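Local coordinates for protein lipoteichoic acid primase (Listeria monocytogenes, PDB 4UOP) that is a sulfatase-family enzyme whose extracellular catalytic domain carries a magnesium ion, at residues Gln80-Thr85 with Gln234-Pro239; Pro140-Lys145 with Ile351-Gln356; Pro191-Leu196 with His255-Gln260; Asp340-Val345 with Gln356-Thr361. All coordinates share one frame; numbering follows the deposited sequence.

The four contacts form two pairs well apart in the chain. Interactions 1 and 3 have centres 14 Å apart and touch through helix 246-271, where Thr85 OG1 lies 2.9 Å from Asp258 O and Ile82 O lies 3.1 Å from His255 ND1, both probable hydrogen bonds. Interactions 2 and 4, with centres 11 Å apart, share Gln356 and meet where Leu142 CD2 comes within 3.8 Å of Met342 CE. The nearest atoms of interactions 2 and 3 are about 16 Å apart, as are those of interactions 3 and 4. The magnesium ion, bound by Glu66, Thr108, Asp284 and His285, lies about 11 Å from the side chain of Asp193 in interaction 3.

Interaction 1 of 4, residues Gln80-Thr85 with Gln234-Pro239; sequences QSITPT and QEIDLP
Gln80 reaches across to the backbone of Asp237 and binds it at two points, so that one primary amide serves as both acceptor and donor for a single residue. The contact joins the short antiparallel hairpin of strands 76-77 and 80-81 to the irregular loop that precedes helix 246-271, in a partly buried part of the sulfatase-like fold whose centre is about 23 Å from the centre of the chain.

The polar part is a pair of hydrogen bonds. Asp237 N donates to Gln80 OE1 over 2.8 Å, in the carbonyl plane and on a lone pair of the amide oxygen. In return Gln80 NE2 donates to Asp237 O over 3.1 Å, an almost straight bond at 178° whose acceptor lies in the amide plane of Gln80. Two bonds from one flat group fix its rotation, and NE2 is also bonded to Ile77 O, within the hairpin itself. The chain gets there by placing CG anti to the carbonyl carbon (chi1 -54°) and running extended beyond it.

The apolar part lies beside this amide. Ile82 and Ile236 cross at about a right angle, with Ile82 CD1 4.1 Å from Ile236 CG1. The other branch, Ile236 CG2, sits 3.9 Å from Gln80 OE1, so the isoleucine borders the amide as well as the hydrocarbon partner. Glu252 OE1 of helix 246-271 accepts from Ile236 N and so ties the loop to that helix. At the end of the Ile236 chain, CD1 comes to 4.1 Å from Ser81 O.

Interaction 2 of 4, residues Pro140-Lys145 with Ile351-Gln356; sequences PRLLGK and IKTGDQ
Leu142 on helix 139-144 faces Ile351 and Thr353 of a loop that follows helix 341-348, an apolar helix-to-loop contact with no hydrogen bond between the two segments. Leu142 has the greatest buried area of the residues involved. Its CG stands anti to the backbone N (chi1 -178°), and one methyl does most of the touching: CD2 lies 3.9 Å from Ile351 CG2 and 4.0 Å from Thr353 CG2. The leucine and Ile351 slide past each other in opposite directions, whereas it crosses Thr353 at about a right angle.

Ile351, next in buried area, uses both ends of its branched chain. While CG2 meets Leu142, the other end packs tighter than usual for two carbons, with Ile351 CD1 3.3 Å from Leu143 CD2. These two side chains also cross at about a right angle.

Gln356 OE1 lies 4.2 Å from Leu142 CD2. A type II' turn from Thr353 to Gln356, closed by the bond from Gln356 N to Thr353 O, folds the loop back and brings this side chain to the same leucine.

In the sulfatase-like fold, Met342 and Met346 of helix 341-348 pack against Leu142, Met346 also touches Leu143, and Tyr215 on strand 214-219 of the mixed sheet lies against Leu143.

Interaction 3 of 4, residues Pro191-Leu196 with His255-Gln260; sequences PSDEVL and HYADKQ
Tyr256 projects from helix 246-271 to the first turn of helix 193-209, a helix-to-helix contact of the sulfatase-like fold at a helix N-terminus. Followed outward from CB, the chain first sets CG anti to the backbone N (chi1 170°), which sends the ring toward the neighbouring helix. Gln260 CG, one turn further along the same helix, lies 3.5 Å above one face of the ring, offset toward its rim. Further out, CE2 is 4.2 Å from Asp193 CB. At the tip, OH is close to Ser192 CB and receives a weak hydrogen bond, 3.4 Å long, from Glu194 N. The same hydroxyl donates to a water 2.5 Å from OH, which in turn donates to Glu194 OE1.

Ser192 is the N-cap of this helix: its OG accepts from Val195 N over 3.3 Å and is also bonded to Asp185. A second water joins the helices by donating both to Asp193 OD2, at 2.7 Å, and to Ala257 O. The other oxygen of Asp193, OD1, accepts from Val221 N.

Direct hydrogen bonding between the two segments thus rests on one weak bond, and two waters supply further links, each donating to a carboxylate oxygen of the helix start.

Interaction 4 of 4, residues Asp340-Val345 with Gln356-Thr361; sequences DIMPTV and QIMFGT
Pro343 lies over Met358, the two sliding past each other in opposite directions, with Pro343 CB 3.8 Å from Met358 CE. The methionine reaches this position by bending at its last torsion (chi3 -61°), which folds the methyl group toward the proline. Its sulfur is shared between partners: SD also sits 4.1 Å from Met342 CG, with the two methionines crossing at about a right angle. Met342, extended to its end, passes on to place CE 3.5 Å from Gln356 NE2.

The contact lies near the beginning of helix 341-348, which rests in the sulfatase-like fold against strand 277-283 through Ile341 and Val345, and the loop coming after the helix turns back over its opening residues. Asp340 ties the two together: Thr361 N donates to its OD1 over 2.7 Å, meeting the carboxylate on the anti side, 22° out of its plane. OD2 accepts from Gly337 N. The backbone oxygen of Asp340 is held twice, by Thr344 N and Thr344 OG1 from opposite faces of its plane, the hydroxyl at 2.8 Å. Gly360 comes so near that its CA is 3.1 Å from Asp340 OD1. Close by, Pro343 CG rests 3.6 Å from Thr361 N.

Interaction 1 of 4, residues Gln80-Thr85 with Gln234-Pro239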
loop_
_atom_site.group_PDB
_atom_site.type_symbol
_atom_site.label_atom_id
_atom_site.label_comp_id
_atom_site.label_asym_id
_atom_site.label_seq_id
_atom_site.Cartn_x
_atom_site.Cartn_y
_atom_site.Cartn_z
ATOM N N GLN B 80 -27.599 -20.883 17.427
ATOM C CA GLN B 80 -26.270 -20.893 18.062
ATOM C C GLN B 80 -25.603 -19.508 17.950
ATOM O O GLN B 80 -25.322 -19.044 16.841
ATOM C CB GLN B 80 -25.369 -21.934 17.397
ATOM C CG GLN B 80 -25.923 -23.359 17.337
ATOM C CD GLN B 80 -25.265 -24.191 16.249
ATOM O OE1 GLN B 80 -24.300 -24.906 16.502
ATOM N NE2 GLN B 80 -25.761 -24.068 15.018
ATOM N N SER B 81 -25.344 -18.862 19.090
ATOM C CA SER B 81 -24.710 -17.542 19.103
ATOM C C SER B 81 -23.256 -17.654 18.694
ATOM O O SER B 81 -22.523 -18.492 19.216
ATOM C CB SER B 81 -24.786 -16.913 20.490
ATOM O OG SER B 81 -26.110 -16.527 20.781
ATOM N N ILE B 82 -22.826 -16.787 17.790
ATOM C CA ILE B 82 -21.441 -16.796 17.342
ATOM C C ILE B 82 -20.545 -16.074 18.347
ATOM O O ILE B 82 -19.451 -16.549 18.641
ATOM C CB ILE B 82 -21.303 -16.163 15.941
ATOM C CG1 ILE B 82 -22.115 -16.969 14.916
ATOM C CG2 ILE B 82 -19.842 -16.073 15.506
ATOM C CD1 ILE B 82 -21.698 -18.420 14.774
ATOM N N THR B 83 -20.998 -14.925 18.860
ATOM C CA THR B 83 -20.216 -14.156 19.820
ATOM C C THR B 83 -20.991 -13.897 21.110
ATOM O O THR B 83 -21.233 -12.743 21.456
ATOM C CB THR B 83 -19.770 -12.785 19.232
ATOM O OG1 THR B 83 -20.917 -12.015 18.880
ATOM C CG2 THR B 83 -18.889 -12.958 18.006
ATOM N N PRO B 84 -21.351 -14.957 21.847
ATOM C CA PRO B 84 -22.079 -14.752 23.101
ATOM C C PRO B 84 -21.327 -13.918 24.159
ATOM O O PRO B 84 -21.972 -13.202 24.903
ATOM C CB PRO B 84 -22.349 -16.178 23.609
ATOM C CG PRO B 84 -21.306 -17.015 22.950
ATOM C CD PRO B 84 -21.031 -16.377 21.621
ATOM N N THR B 85 -19.997 -13.992 24.220
ATOM C CA THR B 85 -19.231 -13.143 25.163
ATOM C C THR B 85 -19.475 -11.675 24.852
ATOM O O THR B 85 -19.804 -10.902 25.754
ATOM C CB THR B 85 -17.714 -13.448 25.138
ATOM O OG1 THR B 85 -17.495 -14.797 25.535
ATOM C CG2 THR B 85 -16.924 -12.535 26.090
ATOM N N GLN B 234 -14.186 -26.900 17.165
ATOM C CA GLN B 234 -15.301 -26.331 16.399
ATOM C C GLN B 234 -16.618 -26.660 17.084
ATOM O O GLN B 234 -16.989 -27.830 17.215
ATOM C CB GLN B 234 -15.310 -26.864 14.974
ATOM C CG GLN B 234 -14.098 -26.430 14.166
ATOM C CD GLN B 234 -14.105 -26.979 12.762
ATOM O OE1 GLN B 234 -15.162 -27.291 12.209
ATOM N NE2 GLN B 234 -12.930 -27.104 12.174
ATOM N N GLU B 235 -17.324 -25.632 17.534
ATOM C CA GLU B 235 -18.522 -25.841 18.342
ATOM C C GLU B 235 -19.819 -25.438 17.661
ATOM O O GLU B 235 -20.895 -25.668 18.211
ATOM C CB GLU B 235 -18.379 -25.109 19.680
ATOM C CG GLU B 235 -17.363 -25.755 20.605
ATOM C CD GLU B 235 -17.260 -25.062 21.952
ATOM O OE1 GLU B 235 -18.074 -24.157 22.246
ATOM O OE2 GLU B 235 -16.347 -25.431 22.723
ATOM N N ILE B 236 -19.730 -24.846 16.479
ATOM C CA ILE B 236 -20.918 -24.480 15.722
ATOM C C ILE B 236 -21.239 -25.590 14.722
ATOM O O ILE B 236 -20.393 -25.962 13.913
ATOM C CB ILE B 236 -20.704 -23.144 14.975
ATOM C CG1 ILE B 236 -20.273 -22.042 15.955
ATOM C CG2 ILE B 236 -21.957 -22.726 14.220
ATOM C CD1 ILE B 236 -21.228 -21.803 17.103
ATOM N N ASP B 237 -22.446 -26.137 14.804
ATOM C CA ASP B 237 -22.932 -27.060 13.778
ATOM C C ASP B 237 -23.425 -26.214 12.597
ATOM O O ASP B 237 -24.457 -25.554 12.689
ATOM C CB ASP B 237 -24.050 -27.955 14.328
ATOM C CG ASP B 237 -24.650 -28.875 13.265
ATOM O OD1 ASP B 237 -23.897 -29.388 12.402
ATOM O OD2 ASP B 237 -25.886 -29.086 13.296
ATOM N N LEU B 238 -22.665 -26.228 11.508
ATOM C CA LEU B 238 -22.897 -25.307 10.395
ATOM C C LEU B 238 -23.928 -25.872 9.417
ATOM O O LEU B 238 -23.876 -27.061 9.108
ATOM C CB LEU B 238 -21.604 -25.063 9.627
ATOM C CG LEU B 238 -20.517 -24.221 10.295
ATOM C CD1 LEU B 238 -19.259 -24.253 9.454
ATOM C CD2 LEU B 238 -20.980 -22.793 10.479
ATOM N N PRO B 239 -24.836 -25.025 8.917
ATOM C CA PRO B 239 -25.696 -25.467 7.794
ATOM C C PRO B 239 -24.898 -25.667 6.505
ATOM O O PRO B 239 -23.783 -25.154 6.383
ATOM C CB PRO B 239 -26.710 -24.344 7.650
ATOM C CG PRO B 239 -26.123 -23.158 8.340
ATOM C CD PRO B 239 -25.180 -23.669 9.386
#

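Interaction 2 of 4, residues Pro140-Lys145 with Ile351-Gln356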
loop_
_atom_site.group_PDB
_atom_site.type_symbol
_atom_site.label_atom_id
_atom_site.label_comp_id
_atom_site.label_asym_id
_atom_site.label_seq_id
_atom_site.Cartn_x
_atom_site.Cartn_y
_atom_site.Cartn_z
ATOM N N PRO B 140 1.516 3.842 25.705
ATOM C CA PRO B 140 2.360 3.184 26.709
ATOM C C PRO B 140 3.444 4.100 27.297
ATOM O O PRO B 140 3.739 4.013 28.484
ATOM C CB PRO B 140 2.991 2.006 25.945
ATOM C CG PRO B 140 2.712 2.251 24.514
ATOM C CD PRO B 140 1.486 3.086 24.444
ATOM N N ARG B 141 4.006 4.980 26.486
ATOM C CA ARG B 141 5.011 5.904 26.979
ATOM C C ARG B 141 4.403 6.861 28.008
ATOM O O ARG B 141 4.961 7.051 29.091
ATOM C CB ARG B 141 5.640 6.679 25.822
ATOM C CG ARG B 141 6.783 7.586 26.238
ATOM C CD ARG B 141 7.401 8.307 25.034
ATOM N NE ARG B 141 7.847 7.376 23.994
ATOM C CZ ARG B 141 8.963 6.651 24.043
ATOM N NH1 ARG B 141 9.797 6.724 25.084
ATOM N NH2 ARG B 141 9.254 5.834 23.045
ATOM N N LEU B 142 3.247 7.434 27.693
ATOM C CA LEU B 142 2.575 8.335 28.616
ATOM C C LEU B 142 2.158 7.611 29.898
ATOM O O LEU B 142 2.282 8.152 30.987
ATOM C CB LEU B 142 1.363 8.987 27.953
ATOM C CG LEU B 142 0.571 9.997 28.780
ATOM C CD1 LEU B 142 1.479 11.092 29.323
ATOM C CD2 LEU B 142 -0.526 10.594 27.917
ATOM N N LEU B 143 1.653 6.385 29.786
ATOM C CA LEU B 143 1.272 5.636 30.974
ATOM C C LEU B 143 2.483 5.288 31.836
ATOM O O LEU B 143 2.392 5.293 33.068
ATOM C CB LEU B 143 0.473 4.380 30.609
ATOM C CG LEU B 143 -0.937 4.657 30.082
ATOM C CD1 LEU B 143 -1.592 3.353 29.634
ATOM C CD2 LEU B 143 -1.786 5.370 31.123
ATOM N N GLY B 144 3.620 5.033 31.196
ATOM C CA GLY B 144 4.855 4.764 31.900
ATOM C C GLY B 144 5.333 5.938 32.757
ATOM O O GLY B 144 6.033 5.725 33.740
ATOM N N LYS B 145 4.946 7.152 32.380
ATOM C CA LYS B 145 5.224 8.354 33.184
ATOM C C LYS B 145 4.188 8.593 34.281
ATOM O O LYS B 145 4.303 9.542 35.061
ATOM C CB LYS B 145 5.299 9.593 32.281
ATOM C CG LYS B 145 6.455 9.578 31.297
ATOM C CD LYS B 145 7.783 9.409 32.012
ATOM C CE LYS B 145 8.965 9.516 31.069
ATOM N NZ LYS B 145 10.243 9.539 31.835
ATOM N N ILE B 351 -5.622 11.186 33.105
ATOM C CA ILE B 351 -4.289 11.556 32.713
ATOM C C ILE B 351 -4.356 12.695 31.699
ATOM O O ILE B 351 -5.023 12.601 30.682
ATOM C CB ILE B 351 -3.523 10.341 32.161
ATOM C CG1 ILE B 351 -3.235 9.367 33.311
ATOM C CG2 ILE B 351 -2.233 10.776 31.474
ATOM C CD1 ILE B 351 -2.702 8.019 32.887
ATOM N N LYS B 352 -3.661 13.786 32.003
ATOM C CA LYS B 352 -3.569 14.910 31.096
ATOM C C LYS B 352 -2.521 14.613 30.050
ATOM O O LYS B 352 -1.420 14.166 30.365
ATOM C CB LYS B 352 -3.208 16.201 31.835
ATOM C CG LYS B 352 -4.383 16.840 32.557
ATOM C CD LYS B 352 -5.456 17.323 31.589
ATOM C CE LYS B 352 -6.279 18.473 32.161
ATOM N NZ LYS B 352 -7.388 18.010 33.045
ATOM N N THR B 353 -2.869 14.879 28.803
ATOM C CA THR B 353 -1.984 14.603 27.677
ATOM C C THR B 353 -1.083 15.788 27.313
ATOM O O THR B 353 -0.129 15.639 26.553
ATOM C CB THR B 353 -2.812 14.186 26.462
ATOM O OG1 THR B 353 -3.738 15.227 26.142
ATOM C CG2 THR B 353 -3.590 12.891 26.780
ATOM N N GLY B 354 -1.400 16.964 27.849
ATOM C CA GLY B 354 -0.562 18.151 27.680
ATOM C C GLY B 354 -0.276 18.541 26.243
ATOM O O GLY B 354 -1.194 18.796 25.470
ATOM N N ASP B 355 1.008 18.582 25.888
ATOM C CA ASP B 355 1.436 19.024 24.559
ATOM C C ASP B 355 1.543 17.864 23.577
ATOM O O ASP B 355 1.976 18.052 22.438
ATOM C CB ASP B 355 2.800 19.725 24.617
ATOM C CG ASP B 355 2.796 20.965 25.498
ATOM O OD1 ASP B 355 1.739 21.631 25.606
ATOM O OD2 ASP B 355 3.866 21.277 26.074
ATOM N N GLN B 356 1.166 16.662 24.003
ATOM C CA GLN B 356 1.277 15.518 23.121
ATOM C C GLN B 356 0.256 15.628 21.992
ATOM O O GLN B 356 -0.941 15.816 22.227
ATOM C CB GLN B 356 1.107 14.206 23.881
ATOM C CG GLN B 356 1.198 12.993 22.964
ATOM C CD GLN B 356 1.590 11.724 23.680
ATOM O OE1 GLN B 356 2.068 11.755 24.803
ATOM N NE2 GLN B 356 1.399 10.595 23.017
#

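Interaction 3 of 4, residues Pro191-Leu196 with His255-Gln260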
loop_
_atom_site.group_PDB
_atom_site.type_symbol
_atom_site.label_atom_id
_atom_site.label_comp_id
_atom_site.label_asym_id
_atom_site.label_seq_id
_atom_site.Cartn_x
_atom_site.Cartn_y
_atom_site.Cartn_z
ATOM N N PRO B 191 0.672 -20.272 18.886
ATOM C CA PRO B 191 -0.181 -20.768 19.946
ATOM C C PRO B 191 -1.560 -20.099 19.982
ATOM O O PRO B 191 -1.709 -18.922 19.620
ATOM C CB PRO B 191 0.631 -20.494 21.209
ATOM C CG PRO B 191 2.055 -20.556 20.751
ATOM C CD PRO B 191 2.054 -20.043 19.341
ATOM N N SER B 192 -2.542 -20.869 20.430
ATOM C CA SER B 192 -3.935 -20.473 20.395
ATOM C C SER B 192 -4.197 -19.272 21.292
ATOM O O SER B 192 -3.386 -18.958 22.169
ATOM C CB SER B 192 -4.800 -21.638 20.858
ATOM O OG SER B 192 -4.547 -21.930 22.218
ATOM N N ASP B 193 -5.339 -18.620 21.070
ATOM C CA ASP B 193 -5.816 -17.590 21.989
ATOM C C ASP B 193 -5.929 -18.134 23.421
ATOM O O ASP B 193 -5.722 -17.389 24.366
ATOM C CB ASP B 193 -7.179 -17.037 21.564
ATOM C CG ASP B 193 -7.122 -16.201 20.289
ATOM O OD1 ASP B 193 -6.025 -15.928 19.742
ATOM O OD2 ASP B 193 -8.214 -15.811 19.833
ATOM N N GLU B 194 -6.286 -19.414 23.593
ATOM C CA GLU B 194 -6.318 -19.994 24.935
ATOM C C GLU B 194 -4.952 -19.889 25.616
ATOM O O GLU B 194 -4.870 -19.549 26.778
ATOM C CB GLU B 194 -6.776 -21.459 24.930
ATOM C CG GLU B 194 -6.940 -22.040 26.328
ATOM C CD GLU B 194 -7.710 -23.358 26.357
ATOM O OE1 GLU B 194 -7.836 -24.017 25.304
ATOM O OE2 GLU B 194 -8.200 -23.735 27.449
ATOM N N VAL B 195 -3.885 -20.172 24.880
ATOM C CA VAL B 195 -2.524 -20.089 25.428
ATOM C C VAL B 195 -2.158 -18.613 25.699
ATOM O O VAL B 195 -1.527 -18.300 26.714
ATOM C CB VAL B 195 -1.504 -20.746 24.477
ATOM C CG1 VAL B 195 -0.081 -20.502 24.938
ATOM C CG2 VAL B 195 -1.770 -22.255 24.362
ATOM N N LEU B 196 -2.572 -17.719 24.798
ATOM C CA LEU B 196 -2.347 -16.277 24.978
ATOM C C LEU B 196 -2.874 -15.838 26.329
ATOM O O LEU B 196 -2.127 -15.281 27.158
ATOM C CB LEU B 196 -3.023 -15.474 23.853
ATOM C CG LEU B 196 -3.102 -13.954 24.036
ATOM C CD1 LEU B 196 -1.709 -13.351 23.954
ATOM C CD2 LEU B 196 -4.025 -13.356 22.999
ATOM N N HIS B 255 -16.081 -17.727 16.851
ATOM C CA HIS B 255 -16.725 -18.319 17.996
ATOM C C HIS B 255 -15.692 -18.842 18.988
ATOM O O HIS B 255 -15.843 -18.664 20.181
ATOM C CB HIS B 255 -17.673 -19.447 17.574
ATOM C CG HIS B 255 -18.360 -20.105 18.724
ATOM N ND1 HIS B 255 -19.412 -19.519 19.392
ATOM C CD2 HIS B 255 -18.125 -21.281 19.347
ATOM C CE1 HIS B 255 -19.816 -20.328 20.357
ATOM N NE2 HIS B 255 -19.046 -21.399 20.355
ATOM N N TYR B 256 -14.653 -19.505 18.486
ATOM C CA TYR B 256 -13.570 -19.966 19.332
ATOM C C TYR B 256 -12.897 -18.776 20.047
ATOM O O TYR B 256 -12.689 -18.796 21.262
ATOM C CB TYR B 256 -12.542 -20.751 18.521
ATOM C CG TYR B 256 -11.303 -21.033 19.311
ATOM C CD1 TYR B 256 -11.256 -22.095 20.222
ATOM C CD2 TYR B 256 -10.177 -20.193 19.214
ATOM C CE1 TYR B 256 -10.120 -22.322 20.979
ATOM C CE2 TYR B 256 -9.047 -20.423 19.963
ATOM C CZ TYR B 256 -9.021 -21.488 20.845
ATOM O OH TYR B 256 -7.889 -21.689 21.606
ATOM N N ALA B 257 -12.559 -17.755 19.281
ATOM C CA ALA B 257 -11.884 -16.586 19.836
ATOM C C ALA B 257 -12.752 -15.900 20.907
ATOM O O ALA B 257 -12.251 -15.518 21.965
ATOM C CB ALA B 257 -11.516 -15.622 18.724
ATOM N N ASP B 258 -14.039 -15.762 20.634
ATOM C CA ASP B 258 -14.991 -15.183 21.583
ATOM C C ASP B 258 -15.129 -16.051 22.847
ATOM O O ASP B 258 -15.189 -15.536 23.972
ATOM C CB ASP B 258 -16.336 -14.957 20.901
ATOM C CG ASP B 258 -17.424 -14.502 21.852
ATOM O OD1 ASP B 258 -18.031 -15.354 22.564
ATOM O OD2 ASP B 258 -17.706 -13.273 21.867
ATOM N N LYS B 259 -15.155 -17.372 22.672
ATOM C CA LYS B 259 -15.178 -18.276 23.827
ATOM C C LYS B 259 -13.965 -18.078 24.744
ATOM O O LYS B 259 -14.107 -17.991 25.963
ATOM C CB LYS B 259 -15.227 -19.724 23.361
ATOM C CG LYS B 259 -15.281 -20.740 24.490
ATOM C CD LYS B 259 -15.596 -22.106 23.907
ATOM C CE LYS B 259 -15.634 -23.199 24.960
ATOM N NZ LYS B 259 -14.348 -23.937 24.957
ATOM N N GLN B 260 -12.775 -18.032 24.158
ATOM C CA GLN B 260 -11.545 -17.913 24.929
ATOM C C GLN B 260 -11.470 -16.546 25.589
ATOM O O GLN B 260 -11.018 -16.437 26.722
ATOM C CB GLN B 260 -10.309 -18.184 24.066
ATOM C CG GLN B 260 -10.224 -19.634 23.566
ATOM C CD GLN B 260 -10.352 -20.660 24.682
ATOM O OE1 GLN B 260 -9.847 -20.461 25.789
ATOM N NE2 GLN B 260 -11.007 -21.777 24.387
HETATM O O HOH W 1 -9.634 -14.360 21.612
HETATM O O HOH W 2 -7.484 -23.984 22.638
#

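Interaction 4 of 4, residues Asp340-Val345 with Gln356-Thr361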
loop_
_atom_site.group_PDB
_atom_site.type_symbol
_atom_site.label_atom_id
_atom_site.label_comp_id
_atom_site.label_asym_id
_atom_site.label_seq_id
_atom_site.Cartn_x
_atom_site.Cartn_y
_atom_site.Cartn_z
ATOM N N ASP B 340 -8.823 6.985 17.972
ATOM C CA ASP B 340 -9.509 7.647 19.088
ATOM C C ASP B 340 -9.392 6.926 20.431
ATOM O O ASP B 340 -9.804 7.456 21.457
ATOM C CB ASP B 340 -10.987 7.838 18.742
ATOM C CG ASP B 340 -11.189 8.669 17.470
ATOM O OD1 ASP B 340 -10.542 9.743 17.368
ATOM O OD2 ASP B 340 -11.953 8.239 16.566
ATOM N N ILE B 341 -8.850 5.703 20.434
ATOM C CA ILE B 341 -8.809 4.937 21.674
ATOM C C ILE B 341 -7.931 5.606 22.742
ATOM O O ILE B 341 -8.346 5.695 23.901
ATOM C CB ILE B 341 -8.426 3.460 21.427
ATOM C CG1 ILE B 341 -9.575 2.781 20.667
ATOM C CG2 ILE B 341 -8.154 2.767 22.754
ATOM C CD1 ILE B 341 -9.327 1.332 20.245
ATOM N N MET B 342 -6.765 6.128 22.362
ATOM C CA MET B 342 -5.853 6.733 23.360
ATOM C C MET B 342 -6.473 7.943 24.083
ATOM O O MET B 342 -6.555 7.938 25.309
ATOM C CB MET B 342 -4.512 7.117 22.744
ATOM C CG MET B 342 -3.615 7.836 23.733
ATOM S SD MET B 342 -1.998 8.254 23.095
ATOM C CE MET B 342 -1.362 9.145 24.519
ATOM N N PRO B 343 -6.924 8.968 23.334
ATOM C CA PRO B 343 -7.515 10.106 24.059
ATOM C C PRO B 343 -8.742 9.732 24.905
ATOM O O PRO B 343 -8.937 10.297 25.981
ATOM C CB PRO B 343 -7.865 11.106 22.947
ATOM C CG PRO B 343 -7.849 10.304 21.677
ATOM C CD PRO B 343 -6.844 9.225 21.885
ATOM N N THR B 344 -9.523 8.742 24.457
ATOM C CA THR B 344 -10.690 8.303 25.198
ATOM C C THR B 344 -10.252 7.658 26.528
ATOM O O THR B 344 -10.805 7.943 27.598
ATOM C CB THR B 344 -11.535 7.322 24.344
ATOM O OG1 THR B 344 -11.960 7.970 23.136
ATOM C CG2 THR B 344 -12.778 6.823 25.086
ATOM N N VAL B 345 -9.254 6.779 26.455
ATOM C CA VAL B 345 -8.783 6.076 27.624
ATOM C C VAL B 345 -8.037 6.997 28.604
ATOM O O VAL B 345 -8.228 6.892 29.811
ATOM C CB VAL B 345 -7.907 4.873 27.218
ATOM C CG1 VAL B 345 -7.213 4.266 28.440
ATOM C CG2 VAL B 345 -8.783 3.837 26.536
ATOM N N GLN B 356 1.166 16.662 24.003
ATOM C CA GLN B 356 1.277 15.518 23.121
ATOM C C GLN B 356 0.256 15.628 21.992
ATOM O O GLN B 356 -0.941 15.816 22.227
ATOM C CB GLN B 356 1.107 14.206 23.881
ATOM C CG GLN B 356 1.198 12.993 22.964
ATOM C CD GLN B 356 1.590 11.724 23.680
ATOM O OE1 GLN B 356 2.068 11.755 24.803
ATOM N NE2 GLN B 356 1.399 10.595 23.017
ATOM N N ILE B 357 0.751 15.516 20.768
ATOM C CA ILE B 357 -0.087 15.616 19.587
ATOM C C ILE B 357 -0.892 14.313 19.460
ATOM O O ILE B 357 -0.326 13.220 19.550
ATOM C CB ILE B 357 0.767 15.892 18.341
ATOM C CG1 ILE B 357 1.275 17.342 18.392
ATOM C CG2 ILE B 357 -0.038 15.674 17.071
ATOM C CD1 ILE B 357 2.514 17.602 17.568
ATOM N N MET B 358 -2.205 14.445 19.347
ATOM C CA MET B 358 -3.105 13.301 19.127
ATOM C C MET B 358 -4.053 13.677 17.997
ATOM O O MET B 358 -4.696 14.730 18.041
ATOM C CB MET B 358 -3.890 12.959 20.406
ATOM C CG MET B 358 -3.046 12.409 21.570
ATOM S SD MET B 358 -4.057 11.849 22.966
ATOM C CE MET B 358 -4.903 13.365 23.459
ATOM N N PHE B 359 -4.141 12.822 16.976
ATOM C CA PHE B 359 -5.057 13.064 15.869
ATOM C C PHE B 359 -6.432 12.494 16.160
ATOM O O PHE B 359 -7.401 12.855 15.512
ATOM C CB PHE B 359 -4.486 12.513 14.572
ATOM C CG PHE B 359 -3.322 13.305 14.078
ATOM C CD1 PHE B 359 -2.059 13.111 14.618
ATOM C CD2 PHE B 359 -3.505 14.316 13.147
ATOM C CE1 PHE B 359 -0.984 13.886 14.194
ATOM C CE2 PHE B 359 -2.433 15.091 12.719
ATOM C CZ PHE B 359 -1.176 14.877 13.248
ATOM N N GLY B 360 -6.509 11.613 17.146
ATOM C CA GLY B 360 -7.793 11.115 17.628
ATOM C C GLY B 360 -8.448 12.076 18.583
ATOM O O GLY B 360 -7.832 13.071 19.001
ATOM N N THR B 361 -9.686 11.758 18.941
ATOM C CA THR B 361 -10.536 12.559 19.798
ATOM C C THR B 361 -11.141 11.683 20.907
ATOM O O THR B 361 -11.444 10.510 20.693
ATOM C CB THR B 361 -11.676 13.178 18.956
ATOM O OG1 THR B 361 -11.105 13.930 17.876
ATOM C CG2 THR B 361 -12.568 14.075 19.777
#